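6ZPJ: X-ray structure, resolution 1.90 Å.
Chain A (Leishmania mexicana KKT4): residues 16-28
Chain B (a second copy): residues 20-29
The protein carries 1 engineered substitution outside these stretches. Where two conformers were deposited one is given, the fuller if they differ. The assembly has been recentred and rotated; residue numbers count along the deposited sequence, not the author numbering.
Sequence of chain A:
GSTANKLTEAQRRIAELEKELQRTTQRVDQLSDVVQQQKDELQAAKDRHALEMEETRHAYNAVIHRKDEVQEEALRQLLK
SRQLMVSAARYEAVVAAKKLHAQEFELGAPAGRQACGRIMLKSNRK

Chain A, residues 16-28: ELEKELQRTTQRV
Chain B (20-29) ELQRTTQRVD

Two copies of Leishmania mexicana KKT4 lie side by side as a parallel pair of α-helices. Residues 16-28 of chain A and 20-29 of chain B are helical throughout, with phi near -65° and psi near -40°, and both helices extend beyond these ends. Their N-to-C directions differ by 28°, and the axes approach to 9.1 Å. The register is in step: the CA atoms of A:Leu21 and B:Leu21 are 5.4 Å apart, those of A:Val28 and B:Val28 5.3 Å, while between them A:Thr24 lies nearest B:Thr25 and A:Thr25 nearest B:Thr24, at 6.4 and 6.5 Å between CA atoms. Knobs-into-holes packing buries 567 Å² over both sides, and no direct hydrogen bond crosses.

Chain A enters the contact at A:Leu17 (m, t). Its CA-to-CB bond points sideways, but the tip turns inward and A:Leu17 CD2 meets B:Leu21 CD2 at 3.8 Å. A:Glu20, extended with chi1 and chi2 both t, runs along the margin; its carboxylate atom OE1 is 3.4 Å from B:Leu21 CD2, a contact of packing alone. Together with A:Leu21 and A:Thr24, these two residues form the hole that receives B:Leu21.

A:Leu21 and B:Leu21 share one rotamer, chi1 t and chi2 p, and in each the end of a sideways-pointing side chain comes nearer the partner helix. Their CD1 atoms stand 4.5 Å apart, while A:Leu21 CD1 approaches B:Thr24 OG1 to 3.7 Å and A:Leu21 CD2 reaches B:Glu20 CG at 3.8 Å. Behind that methylene, B:Glu20 (t, p) forms a salt bridge within its own helix, B:Arg23 NH2 to B:Glu20 OE2 at 2.8 Å.

A:Thr24 points toward chain B and sits among B:Leu21, B:Thr24, B:Thr25 and B:Val28; B:Thr24 returns the fit among A:Leu21, A:Thr24, A:Thr25 and A:Val28. Both threonines have chi1 m. Their OG1 atoms donate to the Glu20 carbonyl O of their own chain, at 2.7 Å in A and 2.9 Å in B, so each threonine can sit in the contact with its hydroxyl proton satisfied. The methyls are left to pack, A:Thr24 CG2 against B:Thr24 CG2 at 3.5 Å. One water joins the helices, donating to A:Thr24 OG1 at 2.8 Å and B:Thr25 OG1 at 2.7 Å.

A:Thr25 adopts t whereas B:Thr25 adopts m, and B:Thr25 OG1 donates to B:Leu21 O at 2.8 Å. On chain A, the backbone N of A:Thr25 lies 3.9 Å from B:Thr24 CG2.

A:Arg27, with chi1 to chi3 all t, brings NE to 3.8 Å from B:Val28 CG1, which lies at its guanidinium edge. B:Arg27 (m, t, p) places NH1 3.5 Å from A:Val28 CG1. Between these arginine contacts, both valines have chi1 of 164° and point toward the partner, with A:Val28 CG2 on B:Val28 CG2 at 3.4 Å. The rule is legible: leucine and valine layers flank a threonine layer in which both Thr24 hydroxyls, and that of B:Thr25, donate to carbonyls of their own helices.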

# COMPACT_ATOMS: atom_id res chain seq x y z
N GLU A 16 -13.30 -11.85 -46.09
CA GLU A 16 -13.02 -12.43 -44.78
C GLU A 16 -11.86 -11.72 -44.10
O GLU A 16 -11.93 -11.41 -42.91
CB GLU A 16 -12.72 -13.91 -44.91
CG GLU A 16 -13.91 -14.74 -45.30
CD GLU A 16 -13.55 -16.21 -45.57
OE1 GLU A 16 -14.48 -17.03 -45.56
OE2 GLU A 16 -12.35 -16.54 -45.81
N LEU A 17 -10.76 -11.48 -44.84
CA LEU A 17 -9.59 -10.83 -44.27
C LEU A 17 -9.90 -9.40 -43.85
O LEU A 17 -9.42 -8.94 -42.81
CB LEU A 17 -8.43 -10.86 -45.29
CG LEU A 17 -7.75 -12.23 -45.52
CD1 LEU A 17 -6.82 -12.18 -46.69
CD2 LEU A 17 -6.94 -12.64 -44.27
N GLU A 18 -10.62 -8.66 -44.68
CA GLU A 18 -10.99 -7.29 -44.35
C GLU A 18 -11.78 -7.24 -43.06
O GLU A 18 -11.52 -6.41 -42.18
CB GLU A 18 -11.76 -6.71 -45.51
CG GLU A 18 -10.83 -6.32 -46.65
CD GLU A 18 -11.58 -5.82 -47.86
OE1 GLU A 18 -12.80 -6.07 -47.96
OE2 GLU A 18 -10.95 -5.18 -48.72
N LYS A 19 -12.69 -8.18 -42.89
CA LYS A 19 -13.48 -8.17 -41.67
C LYS A 19 -12.62 -8.56 -40.47
O LYS A 19 -12.73 -7.95 -39.40
CB LYS A 19 -14.67 -9.12 -41.80
N GLU A 20 -11.73 -9.52 -40.65
CA GLU A 20 -10.84 -9.90 -39.53
C GLU A 20 -9.89 -8.75 -39.15
O GLU A 20 -9.67 -8.57 -37.99
CB GLU A 20 -10.09 -11.17 -39.92
CG GLU A 20 -9.44 -11.86 -38.73
CD GLU A 20 -8.71 -13.15 -39.07
OE1 GLU A 20 -8.82 -13.58 -40.20
OE2 GLU A 20 -8.02 -13.71 -38.21
N LEU A 21 -9.41 -8.01 -40.13
CA LEU A 21 -8.51 -6.85 -39.87
C LEU A 21 -9.26 -5.77 -39.07
O LEU A 21 -8.69 -5.18 -38.20
CB LEU A 21 -7.98 -6.34 -41.20
CG LEU A 21 -6.98 -5.19 -41.14
CD1 LEU A 21 -5.76 -5.58 -40.32
CD2 LEU A 21 -6.55 -4.79 -42.54
N GLN A 22 -10.50 -5.55 -39.48
CA GLN A 22 -11.33 -4.55 -38.77
C GLN A 22 -11.48 -4.95 -37.30
O GLN A 22 -11.32 -4.13 -36.44
CB GLN A 22 -12.71 -4.36 -39.47
CG GLN A 22 -13.73 -3.56 -38.67
CD GLN A 22 -15.12 -3.49 -39.27
OE1 GLN A 22 -15.50 -4.32 -40.09
NE2 GLN A 22 -15.90 -2.52 -38.84
N ARG A 23 -11.85 -6.19 -37.09
CA ARG A 23 -11.99 -6.66 -35.71
C ARG A 23 -10.66 -6.55 -34.93
O ARG A 23 -10.69 -6.15 -33.80
CB ARG A 23 -12.56 -8.08 -35.72
CG ARG A 23 -13.97 -8.19 -36.26
CD ARG A 23 -14.70 -9.42 -35.76
NE ARG A 23 -15.13 -9.32 -34.37
CZ ARG A 23 -15.20 -10.35 -33.53
NH1 ARG A 23 -14.88 -11.56 -33.95
NH2 ARG A 23 -15.59 -10.17 -32.28
N THR A 24 -9.57 -6.93 -35.58
CA THR A 24 -8.26 -6.96 -34.87
C THR A 24 -7.83 -5.52 -34.53
O THR A 24 -7.33 -5.28 -33.48
CB THR A 24 -7.23 -7.70 -35.75
OG1 THR A 24 -7.73 -8.98 -36.11
CG2 THR A 24 -5.90 -7.85 -35.05
N THR A 25 -8.08 -4.62 -35.46
CA THR A 25 -7.69 -3.20 -35.25
C THR A 25 -8.57 -2.59 -34.16
O THR A 25 -8.05 -1.85 -33.38
CB THR A 25 -7.76 -2.37 -36.54
OG1 THR A 25 -7.21 -1.09 -36.25
CG2 THR A 25 -9.17 -2.13 -37.02
N GLN A 26 -9.78 -3.12 -34.00
CA GLN A 26 -10.66 -2.64 -32.91
C GLN A 26 -10.10 -3.17 -31.59
O GLN A 26 -10.24 -2.49 -30.58
CB GLN A 26 -12.10 -3.13 -33.09
CG GLN A 26 -12.86 -2.37 -34.16
CD GLN A 26 -14.13 -3.05 -34.62
OE1 GLN A 26 -14.53 -4.08 -34.09
NE2 GLN A 26 -14.78 -2.46 -35.61
N ARG A 27 -9.63 -4.41 -31.60
CA ARG A 27 -9.08 -5.02 -30.37
C ARG A 27 -7.81 -4.28 -29.94
O ARG A 27 -7.62 -4.11 -28.78
CB ARG A 27 -8.82 -6.50 -30.59
CG ARG A 27 -8.23 -7.22 -29.38
CD ARG A 27 -8.29 -8.72 -29.59
NE ARG A 27 -7.93 -9.47 -28.40
CZ ARG A 27 -8.80 -10.10 -27.62
NH1 ARG A 27 -10.09 -10.05 -27.89
NH2 ARG A 27 -8.38 -10.77 -26.56
N VAL A 28 -7.02 -3.87 -30.90
CA VAL A 28 -5.79 -3.08 -30.58
C VAL A 28 -6.20 -1.80 -29.85
O VAL A 28 -5.61 -1.44 -28.88
CB VAL A 28 -5.00 -2.77 -31.85
CG1 VAL A 28 -3.97 -1.68 -31.63
CG2 VAL A 28 -4.34 -4.01 -32.42
N GLU B 20 -0.87 -7.40 -43.35
CA GLU B 20 -1.39 -6.35 -42.45
C GLU B 20 -2.11 -7.00 -41.25
O GLU B 20 -2.01 -6.50 -40.20
CB GLU B 20 -2.24 -5.35 -43.26
CG GLU B 20 -2.75 -4.20 -42.44
CD GLU B 20 -1.70 -3.27 -41.85
OE1 GLU B 20 -0.50 -3.43 -42.16
OE2 GLU B 20 -2.09 -2.39 -41.11
N LEU B 21 -2.81 -8.10 -41.50
CA LEU B 21 -3.48 -8.81 -40.39
C LEU B 21 -2.44 -9.44 -39.42
O LEU B 21 -2.60 -9.40 -38.26
CB LEU B 21 -4.44 -9.87 -40.95
CG LEU B 21 -5.18 -10.73 -39.94
CD1 LEU B 21 -6.04 -9.88 -39.01
CD2 LEU B 21 -6.05 -11.74 -40.66
N GLN B 22 -1.35 -9.84 -40.02
CA GLN B 22 -0.28 -10.42 -39.18
C GLN B 22 0.34 -9.32 -38.31
O GLN B 22 0.51 -9.49 -37.16
CB GLN B 22 0.72 -11.04 -40.13
CG GLN B 22 0.28 -12.37 -40.72
CD GLN B 22 1.04 -12.74 -41.97
OE1 GLN B 22 1.99 -12.09 -42.35
NE2 GLN B 22 0.61 -13.80 -42.63
N ARG B 23 0.65 -8.22 -38.98
CA ARG B 23 1.21 -7.08 -38.23
C ARG B 23 0.29 -6.67 -37.08
O ARG B 23 0.76 -6.40 -36.02
CB ARG B 23 1.46 -5.93 -39.23
CG ARG B 23 2.27 -4.76 -38.69
CD ARG B 23 2.45 -3.63 -39.68
NE ARG B 23 1.23 -2.87 -39.83
CZ ARG B 23 0.78 -1.96 -38.99
NH1 ARG B 23 1.47 -1.65 -37.91
NH2 ARG B 23 -0.36 -1.34 -39.23
N THR B 24 -1.00 -6.47 -37.39
CA THR B 24 -1.95 -5.98 -36.36
C THR B 24 -2.13 -7.03 -35.25
O THR B 24 -2.34 -6.65 -34.11
CB THR B 24 -3.26 -5.61 -37.06
OG1 THR B 24 -2.95 -4.69 -38.10
CG2 THR B 24 -4.27 -4.99 -36.12
N THR B 25 -2.18 -8.30 -35.63
CA THR B 25 -2.32 -9.38 -34.62
C THR B 25 -1.09 -9.43 -33.72
O THR B 25 -1.22 -9.61 -32.57
CB THR B 25 -2.62 -10.74 -35.26
OG1 THR B 25 -3.78 -10.64 -36.09
CG2 THR B 25 -2.77 -11.84 -34.23
N GLN B 26 0.06 -9.23 -34.33
CA GLN B 26 1.28 -9.17 -33.50
C GLN B 26 1.21 -8.05 -32.45
O GLN B 26 1.65 -8.25 -31.37
CB GLN B 26 2.52 -9.07 -34.40
CG GLN B 26 2.80 -10.37 -35.15
CD GLN B 26 3.58 -10.15 -36.41
OE1 GLN B 26 4.33 -9.19 -36.53
NE2 GLN B 26 3.42 -11.05 -37.37
N ARG B 27 0.69 -6.89 -32.86
CA ARG B 27 0.51 -5.79 -31.89
C ARG B 27 -0.53 -6.11 -30.81
O ARG B 27 -0.34 -5.74 -29.73
CB ARG B 27 0.12 -4.54 -32.68
CG ARG B 27 1.26 -4.04 -33.56
CD ARG B 27 0.92 -2.84 -34.41
NE ARG B 27 0.55 -1.74 -33.55
CZ ARG B 27 -0.66 -1.22 -33.49
NH1 ARG B 27 -1.62 -1.72 -34.25
NH2 ARG B 27 -0.91 -0.23 -32.67
N VAL B 28 -1.58 -6.82 -31.19
CA VAL B 28 -2.57 -7.25 -30.16
C VAL B 28 -1.86 -8.04 -29.03
O VAL B 28 -2.09 -7.80 -27.91
CB VAL B 28 -3.69 -8.11 -30.78
CG1 VAL B 28 -4.47 -8.87 -29.73
CG2 VAL B 28 -4.60 -7.28 -31.66
N ASP B 29 -1.08 -9.02 -29.45
CA ASP B 29 -0.39 -9.86 -28.43
C ASP B 29 0.66 -9.05 -27.64
O ASP B 29 0.83 -9.34 -26.48
CB ASP B 29 0.16 -11.15 -29.04
CG ASP B 29 -0.94 -12.08 -29.49
OD1 ASP B 29 -1.95 -12.17 -28.78
OD2 ASP B 29 -0.79 -12.70 -30.54
O HOH W 1 -6.32 -11.31 -35.50